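Local coordinates for protein putative oxidoreductase (Yersinia pestis, PDB 3KUX) that is a putative oxidoreductase, probably binding a nicotinamide dinucleotide cofactor in a Rossmann-fold domain that is paired with an alpha/beta domain, at residues 131-136 / 239-244. Residues are numbered along the deposited sequence; the frame is centred on the assembly and turned at random.
Sequences SDFLTL and ARYIVH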
loop_
_atom_site.group_PDB
_atom_site.type_symbol
_atom_site.label_atom_id
_atom_site.label_comp_id
_atom_site.label_asym_id
_atom_site.label_seq_id
_atom_site.Cartn_x
_atom_site.Cartn_y
_atom_site.Cartn_z
ATOM N N SER A 131 11.183 -2.886 1.109
ATOM C CA SER A 131 12.588 -2.827 1.495
ATOM C C SER A 131 13.158 -1.421 1.321
ATOM O O SER A 131 13.812 -0.888 2.219
ATOM C CB SER A 131 13.396 -3.816 0.665
ATOM O OG SER A 131 13.222 -3.552 -0.715
ATOM N N ASP A 132 12.915 -0.814 0.168
ATOM C CA ASP A 132 13.504 0.488 -0.100
ATOM C C ASP A 132 12.992 1.557 0.871
ATOM O O ASP A 132 13.772 2.341 1.417
ATOM C CB ASP A 132 13.321 0.900 -1.573
ATOM C CG ASP A 132 11.937 0.567 -2.119
ATOM O OD1 ASP A 132 10.934 0.838 -1.423
ATOM O OD2 ASP A 132 11.855 0.045 -3.256
ATOM N N PHE A 133 11.687 1.568 1.107
ATOM C CA PHE A 133 11.084 2.570 1.975
ATOM C C PHE A 133 11.593 2.468 3.418
ATOM O O PHE A 133 11.985 3.472 4.024
ATOM C CB PHE A 133 9.561 2.461 1.930
ATOM C CG PHE A 133 8.853 3.556 2.674
ATOM C CD1 PHE A 133 8.872 4.857 2.197
ATOM C CD2 PHE A 133 8.164 3.283 3.850
ATOM C CE1 PHE A 133 8.221 5.871 2.881
ATOM C CE2 PHE A 133 7.509 4.287 4.536
ATOM C CZ PHE A 133 7.538 5.585 4.054
ATOM N N LEU A 134 11.585 1.260 3.975
ATOM C CA LEU A 134 12.114 1.070 5.317
ATOM C C LEU A 134 13.525 1.650 5.396
ATOM O O LEU A 134 13.832 2.463 6.277
ATOM C CB LEU A 134 12.116 -0.413 5.699
ATOM C CG LEU A 134 10.731 -1.035 5.908
ATOM C CD1 LEU A 134 10.803 -2.556 6.003
ATOM C CD2 LEU A 134 10.049 -0.441 7.130
ATOM N N THR A 135 14.374 1.238 4.460
ATOM C CA THR A 135 15.761 1.680 4.434
ATOM C C THR A 135 15.835 3.194 4.472
ATOM O O THR A 135 16.617 3.775 5.231
ATOM C CB THR A 135 16.473 1.189 3.176
ATOM O OG1 THR A 135 16.404 -0.241 3.123
ATOM C CG2 THR A 135 17.923 1.630 3.191
ATOM N N LEU A 136 15.005 3.824 3.646
ATOM C CA LEU A 136 14.964 5.273 3.541
ATOM C C LEU A 136 14.559 5.955 4.850
ATOM O O LEU A 136 15.244 6.875 5.307
ATOM C CB LEU A 136 14.026 5.685 2.416
ATOM C CG LEU A 136 13.889 7.185 2.200
ATOM C CD1 LEU A 136 15.251 7.808 1.940
ATOM C CD2 LEU A 136 12.934 7.447 1.055
ATOM N N ALA A 239 15.659 4.912 -11.636
ATOM C CA ALA A 239 15.781 4.867 -10.174
ATOM C C ALA A 239 14.430 4.727 -9.504
ATOM O O ALA A 239 13.446 5.294 -9.970
ATOM C CB ALA A 239 16.483 6.107 -9.662
ATOM N N ARG A 240 14.384 3.969 -8.413
ATOM C CA ARG A 240 13.180 3.878 -7.599
ATOM C C ARG A 240 13.067 5.160 -6.780
ATOM O O ARG A 240 12.051 5.861 -6.841
ATOM C CB ARG A 240 13.231 2.644 -6.691
ATOM C CG ARG A 240 12.154 2.589 -5.604
ATOM C CD ARG A 240 10.779 2.196 -6.152
ATOM N NE ARG A 240 9.738 2.394 -5.145
ATOM C CZ ARG A 240 8.994 3.493 -5.033
ATOM N NH1 ARG A 240 9.152 4.504 -5.875
ATOM N NH2 ARG A 240 8.087 3.583 -4.072
ATOM N N TYR A 241 14.126 5.471 -6.036
ATOM C CA TYR A 241 14.203 6.701 -5.261
ATOM C C TYR A 241 15.419 7.531 -5.650
ATOM O O TYR A 241 16.503 6.994 -5.895
ATOM C CB TYR A 241 14.332 6.408 -3.765
ATOM C CG TYR A 241 13.137 5.777 -3.089
ATOM C CD1 TYR A 241 11.840 6.145 -3.422
ATOM C CD2 TYR A 241 13.315 4.843 -2.076
ATOM C CE1 TYR A 241 10.753 5.572 -2.787
ATOM C CE2 TYR A 241 12.237 4.269 -1.431
ATOM C CZ TYR A 241 10.961 4.635 -1.789
ATOM O OH TYR A 241 9.894 4.061 -1.148
ATOM N N ILE A 242 15.235 8.845 -5.672
ATOM C CA ILE A 242 16.330 9.800 -5.769
ATOM C C ILE A 242 16.098 10.848 -4.688
ATOM O O ILE A 242 15.079 11.540 -4.700
ATOM C CB ILE A 242 16.357 10.489 -7.142
ATOM C CG1 ILE A 242 16.741 9.486 -8.231
ATOM C CG2 ILE A 242 17.321 11.671 -7.131
ATOM C CD1 ILE A 242 16.524 9.997 -9.629
ATOM N N VAL A 243 17.024 10.959 -3.744
ATOM C CA VAL A 243 16.825 11.847 -2.604
ATOM C C VAL A 243 18.018 12.773 -2.419
ATOM O O VAL A 243 19.143 12.311 -2.243
ATOM C CB VAL A 243 16.610 11.038 -1.311
ATOM C CG1 VAL A 243 16.178 11.944 -0.181
ATOM C CG2 VAL A 243 15.586 9.942 -1.536
ATOM N N HIS A 244 17.777 14.079 -2.457
ATOM C CA HIS A 244 18.853 15.051 -2.277
ATOM C C HIS A 244 18.720 15.816 -0.967
ATOM O O HIS A 244 17.653 16.340 -0.644
ATOM C CB HIS A 244 18.913 16.043 -3.445
ATOM C CG HIS A 244 19.216 15.409 -4.769
ATOM N ND1 HIS A 244 20.276 14.547 -4.958
ATOM C CD2 HIS A 244 18.601 15.520 -5.971
ATOM C CE1 HIS A 244 20.293 14.146 -6.218
ATOM N NE2 HIS A 244 19.288 14.723 -6.853
#
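Tyr241 projects from a strand toward the first turn of helix 131-142 and sets its ring edge against Asp132 C and Phe133 N. The contact packs this helix on the mixed sheet of the C-terminal alpha/beta domain. The axes of segments 131-136 and 241-244 run 14° apart and approach to 11.1 Å. Arg240 and Tyr241 both face Lys252 on strand 248-252, a classic beta bulge, and both point toward the helix. The Tyr241 ring lies between Arg240 CG, over the centre of one face, and Leu136 CD2 on the opposite face. Leu136 CD2 is offset toward the rim and makes a CH-pi contact, 4.2 Å from the centroid of the Tyr241 ring. The other methyl of Leu136, CD1, meets Val243 CG2 tip to tip at 4.1 Å. Asp132 crosses both Tyr241 and Arg240 at about a right angle. Its OD2 forms a long salt bridge to Arg240 NE, 3.7 Å, with the carboxylate and guanidinium planes 86° apart. The guanidinium is held more closely by Ser153, which bonds NH1, and makes a cation-pi contact with Phe155. Beyond the ring, Tyr241 OH sits near the plane of the Phe133 ring, at its edge, 3.5 Å from Phe133 CB.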